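PmbA-related protein (PDB 1VL4) is a PmbA-related member of the peptidase U62 family, probably a metallopeptidase, and a putative modulator of DNA gyrase. Local coordinates at residues A[175-187]-A[196-210]. Sequence-based numbering, arbitrary orientation. Where two conformers were deposited one is given.
Sequences SQMDGGFLFAMAI and GSWYELARTPEDLNP
Phe181, Phe183 and Met185 face Leu201, Tyr199 and Ser197 as non-hydrogen-bonded pairs of an antiparallel β-hairpin, whose strands differ by 168° in N-to-C direction and whose second strand is outermost, within this chain, in a six-stranded antiparallel sheet. Between these pairs, Gly180, Leu182, Ala184 and Ala186 each exchange two backbone hydrogen bonds with Ala202, Glu200, Trp198 and Gly196. The Phe183 ring leans along its own strand because chi1 of 165° puts CG anti to N, bringing CE1 to 3.6 Å from Ser197 CB while Tyr199 CB meets the ring edge. Were Phe183 an alanine, a gap would probably open beside Ser197 CB and Tyr199 CB. Phe181 repeats the pose: CE1 touches Tyr199 CB at 3.8 Å and CD1 meets Leu201 CD2 at 3.9 Å. Tyr199 instead sets CG between N and the carbonyl carbon (chi1 64°), carrying its ring away from the first strand to a cation-pi contact with Lys427. On the other face, Leu182 CD2 packs 3.9 Å from Pro210 CG, beside Ile213 of helix 210-223, and Glu200 OE1 accepts Asn209 N at 2.9 Å on its syn side, tying strand to helix start. Arg203, whose NE and NH2 are held by Pro289 O and His288 O, makes a weak bond, NH1 to Asp178 O at 3.3 Å. Asp178 OD1 accepts Val120 N, while a water donates to Asp178 OD2 (2.9 Å) and Arg203 O (2.6 Å).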
loop_
_atom_site.group_PDB
_atom_site.type_symbol
_atom_site.label_atom_id
_atom_site.label_comp_id
_atom_site.label_asym_id
_atom_site.label_seq_id
_atom_site.Cartn_x
_atom_site.Cartn_y
_atom_site.Cartn_z
ATOM N N SER A 175 -2.971 -21.324 -16.332
ATOM C CA SER A 175 -4.069 -21.622 -15.398
ATOM C C SER A 175 -5.030 -20.437 -15.354
ATOM O O SER A 175 -4.636 -19.304 -15.588
ATOM C CB SER A 175 -3.456 -21.861 -14.013
ATOM O OG SER A 175 -4.427 -21.999 -12.995
ATOM N N GLN A 176 -6.312 -20.690 -15.134
ATOM C CA GLN A 176 -7.238 -19.620 -14.930
ATOM C C GLN A 176 -7.923 -19.889 -13.641
ATOM O O GLN A 176 -8.047 -21.072 -13.213
ATOM C CB GLN A 176 -8.322 -19.537 -15.990
ATOM C CG GLN A 176 -7.933 -19.346 -17.348
ATOM C CD GLN A 176 -9.169 -19.084 -18.149
ATOM O OE1 GLN A 176 -9.743 -17.995 -18.093
ATOM N NE2 GLN A 176 -9.644 -20.114 -18.816
ATOM N N MET A 177 -8.240 -18.811 -12.916
ATOM C CA MET A 177 -8.893 -18.871 -11.585
ATOM C C MET A 177 -9.963 -17.783 -11.542
ATOM O O MET A 177 -9.741 -16.668 -12.039
ATOM C CB MET A 177 -7.892 -18.676 -10.389
ATOM C CG MET A 177 -7.504 -17.256 -10.065
ATOM S SD MET A 177 -8.895 -16.140 -9.690
ATOM C CE MET A 177 -9.418 -16.717 -8.014
ATOM N N ASP A 178 -11.093 -18.083 -10.908
ATOM C CA ASP A 178 -12.076 -17.075 -10.621
ATOM C C ASP A 178 -12.603 -17.196 -9.180
ATOM O O ASP A 178 -12.250 -18.140 -8.452
ATOM C CB ASP A 178 -13.181 -17.023 -11.681
ATOM C CG ASP A 178 -14.118 -18.207 -11.669
ATOM O OD1 ASP A 178 -13.862 -19.271 -11.077
ATOM O OD2 ASP A 178 -15.130 -18.049 -12.331
ATOM N N GLY A 179 -13.342 -16.179 -8.738
ATOM C CA GLY A 179 -13.866 -16.194 -7.392
ATOM C C GLY A 179 -14.356 -14.843 -7.010
ATOM O O GLY A 179 -14.325 -13.912 -7.799
ATOM N N GLY A 180 -14.871 -14.772 -5.799
ATOM C CA GLY A 180 -15.488 -13.556 -5.274
ATOM C C GLY A 180 -15.594 -13.617 -3.773
ATOM O O GLY A 180 -15.320 -14.656 -3.155
ATOM N N PHE A 181 -16.095 -12.523 -3.223
ATOM C CA PHE A 181 -16.017 -12.147 -1.787
ATOM C C PHE A 181 -17.179 -11.203 -1.556
ATOM O O PHE A 181 -17.504 -10.352 -2.422
ATOM C CB PHE A 181 -14.631 -11.481 -1.623
ATOM C CG PHE A 181 -14.406 -10.671 -0.396
ATOM C CD1 PHE A 181 -13.874 -11.276 0.758
ATOM C CD2 PHE A 181 -14.545 -9.271 -0.421
ATOM C CE1 PHE A 181 -13.558 -10.493 1.917
ATOM C CE2 PHE A 181 -14.249 -8.491 0.690
ATOM C CZ PHE A 181 -13.721 -9.109 1.879
ATOM N N LEU A 182 -17.868 -11.367 -0.425
ATOM C CA LEU A 182 -18.848 -10.442 0.029
ATOM C C LEU A 182 -18.607 -10.268 1.516
ATOM O O LEU A 182 -18.456 -11.265 2.231
ATOM C CB LEU A 182 -20.248 -10.962 -0.214
ATOM C CG LEU A 182 -21.447 -10.067 0.055
ATOM C CD1 LEU A 182 -21.379 -8.699 -0.618
ATOM C CD2 LEU A 182 -22.754 -10.783 -0.335
ATOM N N PHE A 183 -18.597 -9.006 1.949
ATOM C CA PHE A 183 -18.192 -8.606 3.295
ATOM C C PHE A 183 -19.206 -7.585 3.778
ATOM O O PHE A 183 -19.720 -6.759 3.022
ATOM C CB PHE A 183 -16.765 -7.997 3.303
ATOM C CG PHE A 183 -16.389 -7.208 4.597
ATOM C CD1 PHE A 183 -15.801 -7.872 5.685
ATOM C CD2 PHE A 183 -16.596 -5.848 4.696
ATOM C CE1 PHE A 183 -15.452 -7.214 6.812
ATOM C CE2 PHE A 183 -16.261 -5.176 5.847
ATOM C CZ PHE A 183 -15.663 -5.864 6.911
ATOM N N ALA A 184 -19.496 -7.635 5.068
ATOM C CA ALA A 184 -20.322 -6.629 5.703
ATOM C C ALA A 184 -19.806 -6.316 7.100
ATOM O O ALA A 184 -19.294 -7.215 7.800
ATOM C CB ALA A 184 -21.754 -7.100 5.777
ATOM N N MET A 185 -19.934 -5.053 7.491
ATOM C CA MET A 185 -19.568 -4.609 8.849
ATOM C C MET A 185 -20.708 -3.781 9.429
ATOM O O MET A 185 -21.205 -2.842 8.775
ATOM C CB MET A 185 -18.249 -3.798 8.850
ATOM C CG MET A 185 -17.703 -3.550 10.278
ATOM S SD MET A 185 -17.116 -1.868 10.480
ATOM C CE MET A 185 -17.615 -1.440 12.143
ATOM N N ALA A 186 -21.107 -4.123 10.656
ATOM C CA ALA A 186 -22.174 -3.433 11.334
ATOM C C ALA A 186 -21.699 -2.809 12.655
ATOM O O ALA A 186 -20.726 -3.245 13.246
ATOM C CB ALA A 186 -23.339 -4.358 11.539
ATOM N N ILE A 187 -22.347 -1.727 13.056
ATOM C CA ILE A 187 -22.121 -1.084 14.387
ATOM C C ILE A 187 -23.389 -1.131 15.235
ATOM O O ILE A 187 -24.444 -0.658 14.795
ATOM C CB ILE A 187 -21.649 0.377 14.239
ATOM C CG1 ILE A 187 -20.313 0.398 13.474
ATOM C CG2 ILE A 187 -21.527 1.070 15.627
ATOM C CD1 ILE A 187 -19.752 1.745 13.210
ATOM N N GLY A 196 -18.932 -5.260 14.497
ATOM C CA GLY A 196 -18.966 -6.653 14.116
ATOM C C GLY A 196 -18.780 -6.689 12.604
ATOM O O GLY A 196 -19.093 -5.713 11.907
ATOM N N SER A 197 -18.218 -7.781 12.108
ATOM C CA SER A 197 -18.138 -7.994 10.665
ATOM C C SER A 197 -18.146 -9.468 10.320
ATOM O O SER A 197 -17.961 -10.353 11.195
ATOM C CB SER A 197 -16.918 -7.293 10.079
ATOM O OG SER A 197 -15.683 -7.889 10.429
ATOM N N TRP A 198 -18.426 -9.753 9.055
ATOM C CA TRP A 198 -18.363 -11.115 8.565
ATOM C C TRP A 198 -18.104 -11.069 7.054
ATOM O O TRP A 198 -18.533 -10.132 6.391
ATOM C CB TRP A 198 -19.687 -11.854 8.872
ATOM C CG TRP A 198 -19.561 -13.332 8.756
ATOM C CD1 TRP A 198 -19.975 -14.116 7.740
ATOM C CD2 TRP A 198 -18.904 -14.194 9.688
ATOM N NE1 TRP A 198 -19.605 -15.420 7.962
ATOM C CE2 TRP A 198 -18.975 -15.499 9.168
ATOM C CE3 TRP A 198 -18.290 -13.989 10.926
ATOM C CZ2 TRP A 198 -18.448 -16.595 9.831
ATOM C CZ3 TRP A 198 -17.777 -15.085 11.597
ATOM C CH2 TRP A 198 -17.865 -16.366 11.046
ATOM N N TYR A 199 -17.433 -12.095 6.528
ATOM C CA TYR A 199 -17.219 -12.245 5.089
ATOM C C TYR A 199 -17.356 -13.706 4.709
ATOM O O TYR A 199 -17.192 -14.632 5.555
ATOM C CB TYR A 199 -15.820 -11.745 4.656
ATOM C CG TYR A 199 -14.681 -12.544 5.239
ATOM C CD1 TYR A 199 -14.164 -13.685 4.598
ATOM C CD2 TYR A 199 -14.129 -12.181 6.445
ATOM C CE1 TYR A 199 -13.120 -14.447 5.219
ATOM C CE2 TYR A 199 -13.111 -12.921 7.043
ATOM C CZ TYR A 199 -12.629 -14.044 6.442
ATOM O OH TYR A 199 -11.617 -14.700 7.099
ATOM N N GLU A 200 -17.658 -13.922 3.440
ATOM C CA GLU A 200 -17.532 -15.261 2.835
ATOM C C GLU A 200 -16.667 -15.103 1.552
ATOM O O GLU A 200 -16.751 -14.098 0.849
ATOM C CB GLU A 200 -18.911 -15.851 2.510
ATOM C CG GLU A 200 -19.686 -16.496 3.709
ATOM C CD GLU A 200 -21.235 -16.730 3.481
ATOM O OE1 GLU A 200 -21.742 -16.731 2.315
ATOM O OE2 GLU A 200 -21.938 -16.934 4.526
ATOM N N LEU A 201 -15.788 -16.079 1.324
ATOM C CA LEU A 201 -15.042 -16.246 0.037
ATOM C C LEU A 201 -15.709 -17.378 -0.718
ATOM O O LEU A 201 -16.186 -18.337 -0.099
ATOM C CB LEU A 201 -13.581 -16.560 0.326
ATOM C CG LEU A 201 -12.814 -15.321 0.755
ATOM C CD1 LEU A 201 -11.679 -15.694 1.704
ATOM C CD2 LEU A 201 -12.291 -14.577 -0.463
ATOM N N ALA A 202 -15.855 -17.228 -2.030
ATOM C CA ALA A 202 -16.528 -18.206 -2.848
ATOM C C ALA A 202 -15.926 -18.314 -4.259
ATOM O O ALA A 202 -15.434 -17.342 -4.841
ATOM C CB ALA A 202 -17.986 -17.849 -2.956
ATOM N N ARG A 203 -16.041 -19.507 -4.818
ATOM C CA ARG A 203 -15.687 -19.795 -6.215
ATOM C C ARG A 203 -16.882 -19.513 -7.135
ATOM O O ARG A 203 -16.745 -19.222 -8.333
ATOM C CB ARG A 203 -15.256 -21.269 -6.291
ATOM C CG ARG A 203 -14.643 -21.621 -7.601
ATOM C CD ARG A 203 -13.196 -21.416 -7.683
ATOM N NE ARG A 203 -12.358 -22.007 -6.605
ATOM C CZ ARG A 203 -11.094 -21.622 -6.440
ATOM N NH1 ARG A 203 -10.555 -20.781 -7.300
ATOM N NH2 ARG A 203 -10.340 -22.092 -5.474
ATOM N N THR A 204 -18.096 -19.610 -6.590
ATOM C CA THR A 204 -19.287 -19.333 -7.376
ATOM C C THR A 204 -20.250 -18.402 -6.586
ATOM O O THR A 204 -20.213 -18.398 -5.366
ATOM C CB THR A 204 -19.988 -20.658 -7.711
ATOM O OG1 THR A 204 -21.034 -20.427 -8.663
ATOM C CG2 THR A 204 -20.603 -21.233 -6.489
ATOM N N PRO A 205 -21.100 -17.634 -7.285
ATOM C CA PRO A 205 -21.999 -16.737 -6.583
ATOM C C PRO A 205 -22.975 -17.465 -5.635
ATOM O O PRO A 205 -23.378 -16.923 -4.607
ATOM C CB PRO A 205 -22.755 -16.039 -7.704
ATOM C CG PRO A 205 -22.119 -16.414 -8.930
ATOM C CD PRO A 205 -21.186 -17.482 -8.750
ATOM N N GLU A 206 -23.284 -18.715 -5.964
ATOM C CA GLU A 206 -24.251 -19.533 -5.241
ATOM C C GLU A 206 -23.742 -19.817 -3.888
ATOM O O GLU A 206 -24.516 -20.112 -2.976
ATOM C CB GLU A 206 -24.433 -20.880 -5.953
ATOM C CG GLU A 206 -25.312 -20.798 -7.159
ATOM C CD GLU A 206 -24.683 -20.102 -8.327
ATOM O OE1 GLU A 206 -23.457 -20.283 -8.590
ATOM O OE2 GLU A 206 -25.445 -19.383 -9.002
ATOM N N ASP A 207 -22.431 -19.741 -3.716
ATOM C CA ASP A 207 -21.901 -19.982 -2.406
ATOM C C ASP A 207 -21.767 -18.779 -1.512
ATOM O O ASP A 207 -21.212 -18.896 -0.415
ATOM C CB ASP A 207 -20.598 -20.688 -2.537
ATOM C CG ASP A 207 -20.788 -22.116 -3.089
ATOM O OD1 ASP A 207 -21.967 -22.680 -3.118
ATOM O OD2 ASP A 207 -19.750 -22.630 -3.517
ATOM N N LEU A 208 -22.292 -17.650 -1.973
ATOM C CA LEU A 208 -22.384 -16.450 -1.174
ATOM C C LEU A 208 -23.815 -16.369 -0.715
ATOM O O LEU A 208 -24.718 -16.502 -1.511
ATOM C CB LEU A 208 -22.039 -15.184 -1.980
ATOM C CG LEU A 208 -20.577 -15.109 -2.468
ATOM C CD1 LEU A 208 -20.317 -13.885 -3.316
ATOM C CD2 LEU A 208 -19.552 -15.186 -1.364
ATOM N N ASN A 209 -24.004 -16.139 0.578
ATOM C CA ASN A 209 -25.352 -15.927 1.124
ATOM C C ASN A 209 -25.386 -14.534 1.724
ATOM O O ASN A 209 -24.962 -14.354 2.850
ATOM C CB ASN A 209 -25.607 -17.011 2.183
ATOM C CG ASN A 209 -27.026 -17.010 2.705
ATOM O OD1 ASN A 209 -27.767 -16.040 2.563
ATOM N ND2 ASN A 209 -27.416 -18.120 3.321
ATOM N N PRO A 210 -25.832 -13.543 0.958
ATOM C CA PRO A 210 -25.934 -12.140 1.323
ATOM C C PRO A 210 -26.667 -11.894 2.630
ATOM O O PRO A 210 -26.175 -11.194 3.507
ATOM C CB PRO A 210 -26.744 -11.572 0.156
ATOM C CG PRO A 210 -26.255 -12.329 -0.932
ATOM C CD PRO A 210 -26.227 -13.721 -0.438
HETATM O O HOH W 1 -17.492 -18.511 -10.739
#